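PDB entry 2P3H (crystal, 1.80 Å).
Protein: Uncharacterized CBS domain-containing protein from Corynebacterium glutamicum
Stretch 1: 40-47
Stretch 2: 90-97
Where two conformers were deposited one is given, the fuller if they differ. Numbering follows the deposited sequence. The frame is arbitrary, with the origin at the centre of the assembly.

Stretch 1, residues 40-47: TISGLLFD
Stretch 2 (90-97) RNVPVKLA

No hydrogen bond joins these two stretches, and the polar atoms that enter the contact do so against carbon: the edge of the F46 ring meets a backbone carbonyl, with F46 CZ 3.5 Å from N91 O, near the ring plane, where the slightly positive C-H rim suits an oxygen.

Residues 41-47 form a helix (phi/psi near -60/-45). T40, extended at -117/163 with chi1 p, caps it, G43 N donating to T40 OG1 at 3.3 Å; the backbone bond L44 N to T40 O is 3.1 Å. In stretch 2, N91 (68/14) leads into extended V92 and P93; the chain turns a corner at V94 (-115/-18), whose CB points away, and 95-97 beyond it are strand, in a different sheet or face from 92-93. Helix and strand 95-97 cross at 71°, axes 10.9 Å apart at closest approach.

The nearest CA atoms are S42 CA and P93 CA, 6.5 Å apart. S42 (m) is a small residue at this close point, its OG 3.5 Å from P93 CB and hydrogen-bonded elsewhere in the structure. L96 (m, t), its CA-to-CB bond directed toward the helix, brings CD1 to 3.5 Å from I41 CG2 (I41 t, p) and 3.8 Å from L45 CD1 (L45 m, t). One turn beyond S42, F46 (chi1 -80°, chi2 -65°) sets CE2 4.0 Å from both V92 CG1 (V92 m) and P93 CD, an apolar ring against apolar side chains.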

# COMPACT_ATOMS: atom_id res chain seq x y z
N THR A 40 -2.95 8.06 -5.99
CA THR A 40 -2.06 6.95 -6.37
C THR A 40 -1.32 6.40 -5.17
O THR A 40 -1.22 7.07 -4.13
CB THR A 40 -0.98 7.31 -7.44
OG1 THR A 40 0.02 8.18 -6.87
CG2 THR A 40 -1.59 7.94 -8.69
N ILE A 41 -0.78 5.20 -5.34
CA ILE A 41 0.01 4.58 -4.27
C ILE A 41 1.14 5.52 -3.78
O ILE A 41 1.32 5.68 -2.56
CB ILE A 41 0.50 3.15 -4.66
CG1 ILE A 41 1.14 2.46 -3.45
CG2 ILE A 41 1.50 3.19 -5.81
CD1 ILE A 41 0.18 2.34 -2.18
N SER A 42 1.87 6.16 -4.70
CA SER A 42 2.96 7.06 -4.25
C SER A 42 2.44 8.26 -3.49
O SER A 42 3.07 8.72 -2.52
CB SER A 42 3.85 7.48 -5.42
OG SER A 42 4.61 6.37 -5.82
N GLY A 43 1.29 8.78 -3.91
CA GLY A 43 0.68 9.92 -3.22
C GLY A 43 0.40 9.55 -1.77
O GLY A 43 0.62 10.36 -0.85
N LEU A 44 -0.12 8.34 -1.57
CA LEU A 44 -0.38 7.83 -0.21
C LEU A 44 0.92 7.75 0.60
O LEU A 44 0.98 8.17 1.75
CB LEU A 44 -1.04 6.44 -0.28
CG LEU A 44 -1.15 5.61 1.00
CD1 LEU A 44 -2.05 6.29 2.05
CD2 LEU A 44 -1.67 4.23 0.66
N LEU A 45 1.95 7.18 -0.02
CA LEU A 45 3.27 7.04 0.61
C LEU A 45 3.86 8.39 1.01
O LEU A 45 4.31 8.55 2.16
CB LEU A 45 4.24 6.31 -0.32
CG LEU A 45 3.95 4.85 -0.63
CD1 LEU A 45 5.06 4.30 -1.52
CD2 LEU A 45 3.79 4.02 0.65
N PHE A 46 3.83 9.37 0.11
CA PHE A 46 4.30 10.71 0.46
C PHE A 46 3.50 11.30 1.61
O PHE A 46 4.07 11.92 2.52
CB PHE A 46 4.26 11.67 -0.74
CG PHE A 46 5.41 11.51 -1.69
CD1 PHE A 46 6.72 11.80 -1.30
CD2 PHE A 46 5.19 11.12 -3.02
CE1 PHE A 46 7.79 11.68 -2.20
CE2 PHE A 46 6.26 10.99 -3.93
CZ PHE A 46 7.56 11.29 -3.51
N ASP A 47 2.18 11.13 1.56
CA ASP A 47 1.33 11.65 2.62
C ASP A 47 1.67 11.01 3.99
O ASP A 47 1.82 11.73 4.99
CB ASP A 47 -0.13 11.45 2.24
CG ASP A 47 -1.08 12.14 3.21
OD1 ASP A 47 -1.49 13.26 2.92
OD2 ASP A 47 -1.36 11.55 4.25
N ARG A 90 13.39 10.66 -10.74
CA ARG A 90 12.92 12.04 -10.61
C ARG A 90 12.21 12.24 -9.26
O ARG A 90 11.18 12.92 -9.17
CB ARG A 90 12.03 12.44 -11.81
CG ARG A 90 12.71 12.31 -13.17
CD ARG A 90 12.23 13.36 -14.21
NE ARG A 90 12.35 14.72 -13.68
CZ ARG A 90 11.33 15.51 -13.35
NH1 ARG A 90 11.57 16.68 -12.83
NH2 ARG A 90 10.06 15.15 -13.55
N ASN A 91 12.79 11.65 -8.22
CA ASN A 91 12.37 11.85 -6.82
C ASN A 91 11.01 11.26 -6.47
O ASN A 91 10.46 11.58 -5.41
CB ASN A 91 12.44 13.32 -6.39
CG ASN A 91 13.86 13.78 -6.17
OD1 ASN A 91 14.44 13.56 -5.10
ND2 ASN A 91 14.45 14.39 -7.20
N VAL A 92 10.49 10.40 -7.34
CA VAL A 92 9.26 9.66 -7.02
C VAL A 92 9.45 8.17 -7.28
O VAL A 92 10.19 7.78 -8.20
CB VAL A 92 7.99 10.17 -7.78
CG1 VAL A 92 7.78 11.69 -7.58
CG2 VAL A 92 8.06 9.86 -9.24
N PRO A 93 8.83 7.31 -6.45
CA PRO A 93 8.86 5.87 -6.66
C PRO A 93 8.24 5.49 -8.01
O PRO A 93 7.18 6.00 -8.37
CB PRO A 93 7.98 5.33 -5.54
CG PRO A 93 8.13 6.32 -4.45
CD PRO A 93 8.12 7.66 -5.20
N VAL A 94 8.90 4.61 -8.73
CA VAL A 94 8.36 4.07 -9.98
C VAL A 94 8.10 2.56 -9.88
O VAL A 94 7.33 2.03 -10.69
CB VAL A 94 9.22 4.42 -11.21
CG1 VAL A 94 9.24 5.93 -11.42
CG2 VAL A 94 10.63 3.83 -11.09
N LYS A 95 8.71 1.90 -8.89
CA LYS A 95 8.39 0.49 -8.59
C LYS A 95 8.32 0.24 -7.11
O LYS A 95 9.21 0.67 -6.38
CB LYS A 95 9.42 -0.45 -9.22
CG LYS A 95 9.51 -0.37 -10.73
CD LYS A 95 8.34 -1.07 -11.42
CE LYS A 95 8.26 -0.62 -12.87
NZ LYS A 95 7.31 -1.48 -13.61
N LEU A 96 7.29 -0.48 -6.68
CA LEU A 96 7.07 -0.73 -5.24
C LEU A 96 6.81 -2.20 -5.03
O LEU A 96 6.10 -2.83 -5.81
CB LEU A 96 5.86 0.06 -4.77
CG LEU A 96 6.00 1.57 -4.89
CD1 LEU A 96 4.67 2.21 -4.63
CD2 LEU A 96 7.06 2.06 -3.90
N ALA A 97 7.37 -2.75 -3.95
CA ALA A 97 7.03 -4.11 -3.53
C ALA A 97 5.98 -4.01 -2.44
O ALA A 97 6.14 -3.24 -1.51
CB ALA A 97 8.25 -4.80 -3.00